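Long-range contact in GTP cyclohydrolase 1 type 2 homolog (Escherichia coli, Escherichia coli O157:H7, PDB 1NMO), which is of unknown molecular function but binds two iron ions in a dinuclear site within a ring-shaped hexamer and may help degrade radiation-damaged nucleotides: residues N3-S16 and N92-L106. Sequence-based numbering, arbitrary orientation.
With FE (Fe (III) ion), chain H.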
ATOM      1  N   ASN A   3     -44.648   2.486 -24.962  1.00 18.47           N
ATOM      2  CA  ASN A   3     -43.609   3.443 -24.668  1.00 18.49           C
ATOM      3  C   ASN A   3     -44.100   4.897 -24.561  1.00 18.01           C
ATOM      4  O   ASN A   3     -43.622   5.646 -23.720  1.00 17.12           O
ATOM      5  CB  ASN A   3     -42.471   3.353 -25.684  1.00 17.71           C
ATOM      6  CG  ASN A   3     -42.976   3.361 -27.129  1.00 18.21           C
ATOM      7  OD1 ASN A   3     -44.166   3.395 -27.342  1.00 21.25           O
ATOM      8  ND2 ASN A   3     -42.079   3.292 -28.097  1.00 15.38           N
ATOM      9  N   THR A   4     -45.089   5.306 -25.359  1.00 18.80           N
ATOM     10  CA  THR A   4     -45.517   6.727 -25.291  1.00 18.35           C
ATOM     11  C   THR A   4     -46.425   7.037 -24.094  1.00 18.42           C
ATOM     12  O   THR A   4     -46.560   8.190 -23.681  1.00 18.57           O
ATOM     13  CB  THR A   4     -46.252   7.084 -26.514  1.00 19.08           C
ATOM     14  OG1 THR A   4     -47.222   6.045 -26.722  1.00 22.50           O
ATOM     15  CG2 THR A   4     -45.292   7.207 -27.737  1.00 16.54           C
ATOM     16  N   GLU A   5     -47.073   6.001 -23.576  1.00 17.74           N
ATOM     17  CA  GLU A   5     -47.946   6.096 -22.426  1.00 17.18           C
ATOM     18  C   GLU A   5     -47.037   6.215 -21.259  1.00 16.23           C
ATOM     19  O   GLU A   5     -47.236   7.059 -20.450  1.00 18.23           O
ATOM     20  CB  GLU A   5     -48.744   4.807 -22.243  1.00 18.63           C
ATOM     21  CG  GLU A   5     -50.154   4.956 -22.716  1.00 22.08           C
ATOM     22  CD  GLU A   5     -50.760   3.645 -23.212  1.00 22.00           C
ATOM     23  OE1 GLU A   5     -50.405   2.515 -22.757  1.00 24.02           O
ATOM     24  OE2 GLU A   5     -51.644   3.760 -24.059  1.00 25.54           O
ATOM     25  N   LEU A   6     -46.008   5.372 -21.157  1.00 15.28           N
ATOM     26  CA  LEU A   6     -45.111   5.512 -20.018  1.00 14.40           C
ATOM     27  C   LEU A   6     -44.399   6.869 -20.083  1.00 15.75           C
ATOM     28  O   LEU A   6     -44.077   7.425 -19.067  1.00 17.02           O
ATOM     29  CB  LEU A   6     -44.111   4.363 -19.973  1.00 12.99           C
ATOM     30  CG  LEU A   6     -42.860   4.387 -19.052  1.00 14.17           C
ATOM     31  CD1 LEU A   6     -43.320   4.514 -17.554  1.00 13.29           C
ATOM     32  CD2 LEU A   6     -42.008   3.124 -19.245  1.00  9.98           C
ATOM     33  N   GLU A   7     -44.183   7.468 -21.249  1.00 17.00           N
ATOM     34  CA  GLU A   7     -43.498   8.738 -21.224  1.00 18.52           C
ATOM     35  C   GLU A   7     -44.514   9.720 -20.655  1.00 20.59           C
ATOM     36  O   GLU A   7     -44.220  10.526 -19.724  1.00 21.59           O
ATOM     37  CB  GLU A   7     -43.070   9.163 -22.640  1.00 18.54           C
ATOM     38  CG  GLU A   7     -42.644  10.645 -22.764  1.00 18.43           C
ATOM     39  CD  GLU A   7     -42.373  11.024 -24.232  1.00 20.28           C
ATOM     40  OE1 GLU A   7     -43.211  10.644 -25.070  1.00 20.11           O
ATOM     41  OE2 GLU A   7     -41.340  11.679 -24.566  1.00 22.17           O
ATOM     42  N   GLN A   8     -45.720   9.699 -21.211  1.00 20.60           N
ATOM     43  CA  GLN A   8     -46.784  10.612 -20.694  1.00 21.28           C
ATOM     44  C   GLN A   8     -47.026  10.420 -19.159  1.00 19.83           C
ATOM     45  O   GLN A   8     -47.273  11.377 -18.390  1.00 19.97           O
ATOM     46  CB  GLN A   8     -48.134  10.373 -21.423  1.00 21.45           C
ATOM     47  CG  GLN A   8     -49.304  11.176 -20.769  1.00 23.89           C
ATOM     48  CD  GLN A   8     -50.713  10.711 -21.192  1.00 26.51           C
ATOM     49  OE1 GLN A   8     -50.981   9.500 -21.440  1.00 29.10           O
ATOM     50  NE2 GLN A   8     -51.631  11.665 -21.251  1.00 26.91           N
ATOM     51  N   LEU A   9     -46.921   9.189 -18.704  1.00 18.02           N
ATOM     52  CA  LEU A   9     -47.162   8.952 -17.276  1.00 17.96           C
ATOM     53  C   LEU A   9     -46.147   9.680 -16.344  1.00 17.45           C
ATOM     54  O   LEU A   9     -46.514  10.322 -15.340  1.00 18.48           O
ATOM     55  CB  LEU A   9     -47.133   7.448 -17.023  1.00 15.90           C
ATOM     56  CG  LEU A   9     -47.305   7.168 -15.534  1.00 16.51           C
ATOM     57  CD1 LEU A   9     -48.760   7.567 -15.057  1.00 19.67           C
ATOM     58  CD2 LEU A   9     -47.087   5.746 -15.296  1.00 16.57           C
ATOM     59  N   ILE A  10     -44.864   9.552 -16.661  1.00 16.88           N
ATOM     60  CA  ILE A  10     -43.813  10.151 -15.835  1.00 16.51           C
ATOM     61  C   ILE A  10     -43.868  11.621 -16.059  1.00 16.18           C
ATOM     62  O   ILE A  10     -43.791  12.406 -15.133  1.00 14.76           O
ATOM     63  CB  ILE A  10     -42.356   9.669 -16.213  1.00 15.77           C
ATOM     64  CG1 ILE A  10     -42.296   8.166 -16.299  1.00 13.57           C
ATOM     65  CG2 ILE A  10     -41.375  10.099 -15.148  1.00 15.54           C
ATOM     66  CD1 ILE A  10     -43.116   7.661 -15.306  1.00 13.40           C
ATOM     67  N   ASN A  11     -44.025  11.996 -17.320  1.00 17.46           N
ATOM     68  CA  ASN A  11     -44.105  13.387 -17.660  1.00 17.82           C
ATOM     69  C   ASN A  11     -45.137  14.093 -16.811  1.00 19.21           C
ATOM     70  O   ASN A  11     -44.830  15.143 -16.188  1.00 20.34           O
ATOM     71  CB  ASN A  11     -44.460  13.473 -19.089  1.00 19.76           C
ATOM     72  CG  ASN A  11     -43.265  13.735 -19.959  1.00 21.42           C
ATOM     73  OD1 ASN A  11     -42.111  13.852 -19.492  1.00 21.11           O
ATOM     74  ND2 ASN A  11     -43.528  13.854 -21.255  1.00 23.38           N
ATOM     75  N   GLU A  12     -46.368  13.575 -16.756  1.00 19.84           N
ATOM     76  CA  GLU A  12     -47.365  14.261 -15.908  1.00 22.18           C
ATOM     77  C   GLU A  12     -47.045  14.217 -14.417  1.00 21.60           C
ATOM     78  O   GLU A  12     -47.281  15.202 -13.721  1.00 22.90           O
ATOM     79  CB  GLU A  12     -48.797  13.742 -16.169  1.00 24.20           C
ATOM     80  CG  GLU A  12     -49.396  14.453 -17.442  1.00 27.28           C
ATOM     81  CD  GLU A  12     -50.488  13.612 -18.135  1.00 29.98           C
ATOM     82  OE1 GLU A  12     -51.036  12.677 -17.465  1.00 32.24           O
ATOM     83  OE2 GLU A  12     -50.813  13.900 -19.337  1.00 31.25           O
ATOM     84  N   LYS A  13     -46.473  13.114 -13.940  1.00 20.12           N
ATOM     85  CA  LYS A  13     -46.128  13.006 -12.512  1.00 18.42           C
ATOM     86  C   LYS A  13     -45.028  13.993 -12.129  1.00 18.80           C
ATOM     87  O   LYS A  13     -45.093  14.691 -11.110  1.00 20.36           O
ATOM     88  CB  LYS A  13     -45.716  11.571 -12.196  1.00 16.44           C
ATOM     89  CG  LYS A  13     -45.256  11.283 -10.715  1.00 19.73           C
ATOM     90  CD  LYS A  13     -46.291  11.655  -9.626  1.00 18.57           C
ATOM     91  CE  LYS A  13     -45.884  11.161  -8.228  1.00 19.66           C
ATOM     92  NZ  LYS A  13     -46.970  11.384  -7.083  1.00 20.11           N
ATOM     93  N   LEU A  14     -44.022  14.113 -12.964  1.00 18.94           N
ATOM     94  CA  LEU A  14     -42.955  15.036 -12.638  1.00 19.17           C
ATOM     95  C   LEU A  14     -43.263  16.435 -13.064  1.00 19.39           C
ATOM     96  O   LEU A  14     -42.430  17.316 -12.890  1.00 20.52           O
ATOM     97  CB  LEU A  14     -41.660  14.571 -13.302  1.00 16.16           C
ATOM     98  CG  LEU A  14     -41.138  13.192 -12.917  1.00 14.07           C
ATOM     99  CD1 LEU A  14     -39.710  13.035 -13.412  1.00 11.88           C
ATOM    100  CD2 LEU A  14     -41.167  13.001 -11.422  1.00 14.47           C
ATOM    101  N   ASN A  15     -44.454  16.657 -13.621  1.00 22.21           N
ATOM    102  CA  ASN A  15     -44.807  18.005 -14.147  1.00 23.64           C
ATOM    103  C   ASN A  15     -43.607  18.480 -14.957  1.00 23.92           C
ATOM    104  O   ASN A  15     -43.126  19.598 -14.816  1.00 24.44           O
ATOM    105  CB  ASN A  15     -45.130  18.953 -12.985  1.00 25.20           C
ATOM    106  CG  ASN A  15     -46.375  18.466 -12.199  1.00 28.37           C
ATOM    107  OD1 ASN A  15     -47.501  18.398 -12.760  1.00 29.06           O
ATOM    108  ND2 ASN A  15     -46.179  18.087 -10.915  1.00 28.92           N
ATOM    109  N   SER A  16     -43.149  17.594 -15.839  1.00 25.33           N
ATOM    110  CA  SER A  16     -41.980  17.852 -16.655  1.00 25.30           C
ATOM    111  C   SER A  16     -42.111  18.963 -17.706  1.00 25.98           C
ATOM    112  O   SER A  16     -41.242  19.809 -17.841  1.00 25.81           O
ATOM    113  CB  SER A  16     -41.553  16.548 -17.323  1.00 24.03           C
ATOM    114  OG  SER A  16     -40.371  16.747 -18.100  1.00 25.37           O
ATOM    115  N   ASN A  92     -36.000   1.304 -25.579  1.00 12.87           N
ATOM    116  CA  ASN A  92     -36.359   2.737 -25.375  1.00 13.31           C
ATOM    117  C   ASN A  92     -35.457   3.481 -24.319  1.00 13.10           C
ATOM    118  O   ASN A  92     -35.277   2.994 -23.193  1.00 14.36           O
ATOM    119  CB  ASN A  92     -37.812   2.860 -24.866  1.00 12.53           C
ATOM    120  CG  ASN A  92     -38.800   2.305 -25.850  1.00 11.97           C
ATOM    121  OD1 ASN A  92     -39.346   3.033 -26.677  1.00 12.52           O
ATOM    122  ND2 ASN A  92     -38.985   0.989 -25.828  1.00 12.37           N
ATOM    123  N   LEU A  93     -34.864   4.630 -24.631  1.00 12.42           N
ATOM    124  CA  LEU A  93     -34.136   5.318 -23.535  1.00 11.40           C
ATOM    125  C   LEU A  93     -34.957   6.529 -23.172  1.00 12.45           C
ATOM    126  O   LEU A  93     -35.305   7.323 -24.061  1.00 14.21           O
ATOM    127  CB  LEU A  93     -32.784   5.879 -23.947  1.00 10.48           C
ATOM    128  CG  LEU A  93     -32.125   6.820 -22.920  1.00  9.49           C
ATOM    129  CD1 LEU A  93     -31.615   5.943 -21.787  1.00  7.89           C
ATOM    130  CD2 LEU A  93     -30.912   7.562 -23.512  1.00  8.78           C
ATOM    131  N   TYR A  94     -35.290   6.690 -21.883  1.00 11.46           N
ATOM    132  CA  TYR A  94     -36.007   7.890 -21.426  1.00  8.49           C
ATOM    133  C   TYR A  94     -35.016   8.460 -20.434  1.00  9.83           C
ATOM    134  O   TYR A  94     -34.236   7.677 -19.831  1.00 10.66           O
ATOM    135  CB  TYR A  94     -37.265   7.562 -20.598  1.00  9.23           C
ATOM    136  CG  TYR A  94     -38.358   6.696 -21.253  1.00  9.13           C
ATOM    137  CD1 TYR A  94     -38.162   5.363 -21.464  1.00  9.62           C
ATOM    138  CD2 TYR A  94     -39.592   7.250 -21.622  1.00 10.82           C
ATOM    139  CE1 TYR A  94     -39.172   4.548 -22.020  1.00 12.47           C
ATOM    140  CE2 TYR A  94     -40.614   6.459 -22.198  1.00 11.86           C
ATOM    141  CZ  TYR A  94     -40.398   5.111 -22.377  1.00 12.09           C
ATOM    142  OH  TYR A  94     -41.438   4.314 -22.858  1.00 11.57           O
ATOM    143  N   GLY A  95     -35.034   9.794 -20.277  1.00 10.09           N
ATOM    144  CA  GLY A  95     -34.232  10.527 -19.296  1.00  8.96           C
ATOM    145  C   GLY A  95     -35.084  11.722 -18.776  1.00 11.98           C
ATOM    146  O   GLY A  95     -35.881  12.291 -19.550  1.00 12.88           O
ATOM    147  N   TRP A  96     -35.010  12.063 -17.476  1.00 12.77           N
ATOM    148  CA  TRP A  96     -35.649  13.243 -16.909  1.00 12.72           C
ATOM    149  C   TRP A  96     -34.565  13.959 -16.099  1.00 13.74           C
ATOM    150  O   TRP A  96     -34.084  13.443 -15.087  1.00 15.77           O
ATOM    151  CB  TRP A  96     -36.814  12.894 -15.993  1.00 12.29           C
ATOM    152  CG  TRP A  96     -38.067  12.692 -16.761  1.00 12.30           C
ATOM    153  CD1 TRP A  96     -38.944  13.654 -17.150  1.00 14.26           C
ATOM    154  CD2 TRP A  96     -38.528  11.464 -17.363  1.00 13.00           C
ATOM    155  NE1 TRP A  96     -39.911  13.124 -17.954  1.00 13.30           N
ATOM    156  CE2 TRP A  96     -39.686  11.780 -18.105  1.00 12.13           C
ATOM    157  CE3 TRP A  96     -38.070  10.121 -17.339  1.00 12.88           C
ATOM    158  CZ2 TRP A  96     -40.390  10.829 -18.825  1.00 11.17           C
ATOM    159  CZ3 TRP A  96     -38.753   9.170 -18.045  1.00 10.40           C
ATOM    160  CH2 TRP A  96     -39.920   9.528 -18.795  1.00 12.98           C
ATOM    161  N   HIS A  97     -34.169  15.155 -16.529  1.00 15.33           N
ATOM    162  CA  HIS A  97     -33.137  15.922 -15.843  1.00 15.43           C
ATOM    163  C   HIS A  97     -33.760  16.841 -14.753  1.00 16.95           C
ATOM    164  O   HIS A  97     -34.191  16.321 -13.723  1.00 17.75           O
ATOM    165  CB  HIS A  97     -32.319  16.709 -16.880  1.00 15.25           C
ATOM    166  CG  HIS A  97     -31.092  17.374 -16.336  1.00 16.94           C
ATOM    167  ND1 HIS A  97     -30.835  18.723 -16.520  1.00 18.12           N
ATOM    168  CD2 HIS A  97     -30.077  16.901 -15.565  1.00 16.69           C
ATOM    169  CE1 HIS A  97     -29.724  19.055 -15.877  1.00 17.55           C
ATOM    170  NE2 HIS A  97     -29.241  17.971 -15.292  1.00 18.63           N
ATOM    171  N   LEU A  98     -33.909  18.158 -14.951  1.00 16.05           N
ATOM    172  CA  LEU A  98     -34.388  18.977 -13.813  1.00 14.81           C
ATOM    173  C   LEU A  98     -35.661  18.508 -13.126  1.00 15.70           C
ATOM    174  O   LEU A  98     -35.778  18.529 -11.851  1.00 17.71           O
ATOM    175  CB  LEU A  98     -34.469  20.470 -14.206  1.00 13.59           C
ATOM    176  CG  LEU A  98     -33.054  20.950 -14.665  1.00 14.67           C
ATOM    177  CD1 LEU A  98     -33.071  22.431 -15.091  1.00 14.54           C
ATOM    178  CD2 LEU A  98     -32.038  20.783 -13.557  1.00 14.16           C
ATOM    179  N   PRO A  99     -36.637  18.033 -13.908  1.00 14.76           N
ATOM    180  CA  PRO A  99     -37.844  17.593 -13.190  1.00 15.24           C
ATOM    181  C   PRO A  99     -37.520  16.543 -12.142  1.00 15.64           C
ATOM    182  O   PRO A  99     -38.161  16.478 -11.052  1.00 17.93           O
ATOM    183  CB  PRO A  99     -38.754  17.066 -14.310  1.00 14.14           C
ATOM    184  CG  PRO A  99     -38.336  17.945 -15.509  1.00 13.34           C
ATOM    185  CD  PRO A  99     -36.805  17.907 -15.360  1.00 14.10           C
ATOM    186  N   LEU A 100     -36.518  15.712 -12.416  1.00 15.77           N
ATOM    187  CA  LEU A 100     -36.188  14.646 -11.422  1.00 14.17           C
ATOM    188  C   LEU A 100     -35.318  15.186 -10.269  1.00 13.73           C
ATOM    189  O   LEU A 100     -35.058  14.490  -9.298  1.00 15.34           O
ATOM    190  CB  LEU A 100     -35.554  13.428 -12.131  1.00 11.00           C
ATOM    191  CG  LEU A 100     -35.523  12.095 -11.339  1.00  9.77           C
ATOM    192  CD1 LEU A 100     -36.926  11.691 -10.861  1.00  6.97           C
ATOM    193  CD2 LEU A 100     -35.104  11.025 -12.356  1.00  9.39           C
ATOM    194  N   ASP A 101     -34.854  16.419 -10.383  1.00 13.56           N
ATOM    195  CA  ASP A 101     -34.142  17.050  -9.264  1.00 15.22           C
ATOM    196  C   ASP A 101     -35.178  17.749  -8.369  1.00 15.75           C
ATOM    197  O   ASP A 101     -35.205  17.553  -7.158  1.00 16.28           O
ATOM    198  CB  ASP A 101     -33.115  18.118  -9.755  1.00 15.04           C
ATOM    199  CG  ASP A 101     -31.867  17.487 -10.310  1.00 15.01           C
ATOM    200  OD1 ASP A 101     -31.374  16.555  -9.633  1.00 16.00           O
ATOM    201  OD2 ASP A 101     -31.395  17.865 -11.414  1.00 16.94           O
ATOM    202  N   ALA A 102     -36.043  18.554  -9.005  1.00 16.95           N
ATOM    203  CA  ALA A 102     -37.063  19.347  -8.307  1.00 17.35           C
ATOM    204  C   ALA A 102     -38.309  18.675  -7.702  1.00 17.02           C
ATOM    205  O   ALA A 102     -38.766  19.105  -6.669  1.00 17.36           O
ATOM    206  CB  ALA A 102     -37.503  20.511  -9.200  1.00 15.25           C
ATOM    207  N   HIS A 103     -38.862  17.616  -8.262  1.00 17.25           N
ATOM    208  CA  HIS A 103     -40.088  17.058  -7.622  1.00 16.53           C
ATOM    209  C   HIS A 103     -40.085  16.964  -6.064  1.00 16.03           C
ATOM    210  O   HIS A 103     -39.275  16.262  -5.463  1.00 16.09           O
ATOM    211  CB  HIS A 103     -40.422  15.692  -8.249  1.00 15.85           C
ATOM    212  CG  HIS A 103     -41.840  15.283  -8.060  1.00 16.58           C
ATOM    213  ND1 HIS A 103     -42.225  14.332  -7.122  1.00 15.98           N
ATOM    214  CD2 HIS A 103     -42.988  15.807  -8.564  1.00 16.58           C
ATOM    215  CE1 HIS A 103     -43.543  14.297  -7.053  1.00 13.93           C
ATOM    216  NE2 HIS A 103     -44.030  15.185  -7.916  1.00 15.05           N
ATOM    217  N   PRO A 104     -41.070  17.585  -5.392  1.00 15.71           N
ATOM    218  CA  PRO A 104     -41.045  17.522  -3.919  1.00 15.27           C
ATOM    219  C   PRO A 104     -41.113  16.137  -3.243  1.00 15.82           C
ATOM    220  O   PRO A 104     -40.807  15.966  -2.051  1.00 15.24           O
ATOM    221  CB  PRO A 104     -42.230  18.394  -3.510  1.00 14.85           C
ATOM    222  CG  PRO A 104     -42.611  19.227  -4.773  1.00 15.15           C
ATOM    223  CD  PRO A 104     -42.334  18.179  -5.877  1.00 15.98           C
ATOM    224  N   GLU A 105     -41.550  15.135  -3.978  1.00 15.22           N
ATOM    225  CA  GLU A 105     -41.709  13.844  -3.369  1.00 15.07           C
ATOM    226  C   GLU A 105     -40.622  12.896  -3.814  1.00 15.08           C
ATOM    227  O   GLU A 105     -39.940  12.281  -3.003  1.00 16.30           O
ATOM    228  CB  GLU A 105     -43.073  13.281  -3.783  1.00 13.91           C
ATOM    229  CG  GLU A 105     -43.168  11.779  -3.564  1.00 15.13           C
ATOM    230  CD  GLU A 105     -44.420  11.137  -4.155  1.00 15.63           C
ATOM    231  OE1 GLU A 105     -45.311  11.862  -4.715  1.00 17.34           O
ATOM    232  OE2 GLU A 105     -44.513   9.880  -4.040  1.00 19.64           O
ATOM    233  N   LEU A 106     -40.451  12.820  -5.132  1.00 16.02           N
ATOM    234  CA  LEU A 106     -39.527  11.900  -5.833  1.00 15.47           C
ATOM    235  C   LEU A 106     -38.150  12.473  -6.177  1.00 15.51           C
ATOM    236  O   LEU A 106     -37.200  11.732  -6.458  1.00 16.91           O
ATOM    237  CB  LEU A 106     -40.231  11.475  -7.160  1.00 13.94           C
ATOM    238  CG  LEU A 106     -41.177  10.242  -7.273  1.00 15.31           C
ATOM    239  CD1 LEU A 106     -41.646   9.694  -5.969  1.00 12.06           C
ATOM    240  CD2 LEU A 106     -42.289  10.548  -8.232  1.00 13.75           C
TER
HETATM  241 FE    FE H 302     -29.176  16.897 -11.121  1.00 25.37          FE
HETATM  242  O   HOH W   1     -40.613  17.970 -10.880  1.00 18.82           O
HETATM  243  O   HOH W   2     -28.727  19.024 -10.165  1.00 20.34           O
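Trp96 lies against helix 3-13, on the side that carries Ile10, Asn11 and Leu14, and nearly every part of its side chain has a partner there. Its CB meets CD1 of Leu14, and the same methyl then comes obliquely to Trp96 CG, 3.7 Å away. At the five-membered end, Trp96 CD1 faces Ser16 OG near the ring plane, while Trp96 NE1 donates a 2.8 Å hydrogen bond to Asn11 OD1. The acceptor is only 2° out of the indole plane, yet the amide stands almost perpendicular to the ring (89°). Farther out, Trp96 CZ2 and CH2 reach CB of Ile10, whose CG2, anti to the backbone N, sits 3.6 Å from the centroid of the Trp96 six-membered ring in a CH-pi contact almost along the ring normal.

Toward the start of the helix, Tyr94 OH gives a 2.7 Å bond to a lone pair of Asn3 O, which also accepts the helical bond from Glu7 N. Asn3 ND2 donates to Asn92 OD1, an oxygen that Gly31 N grips as well. At the other end, where Asn15 closes the helix in a Schellman motif, Leu14 packs on Pro99, Leu100, His103 and Leu106. Water 1 links Leu14 O to Pro99 O, and Lys13, its chain bent beyond CG, brings NZ to Glu105 OE1 in a salt bridge of 2.9 Å.

Helix 3-13 runs nearly parallel to strand 92-95, at 8°, with 10.5 Å between their axes. This strand lies between strands 26-29 and 59-62 in a mixed sheet, and helix 221-233 flanks Leu6 and Ile10. Beyond the strand, helix 98-102 carries Asp101 to the iron, which His63 and Glu219 also bind.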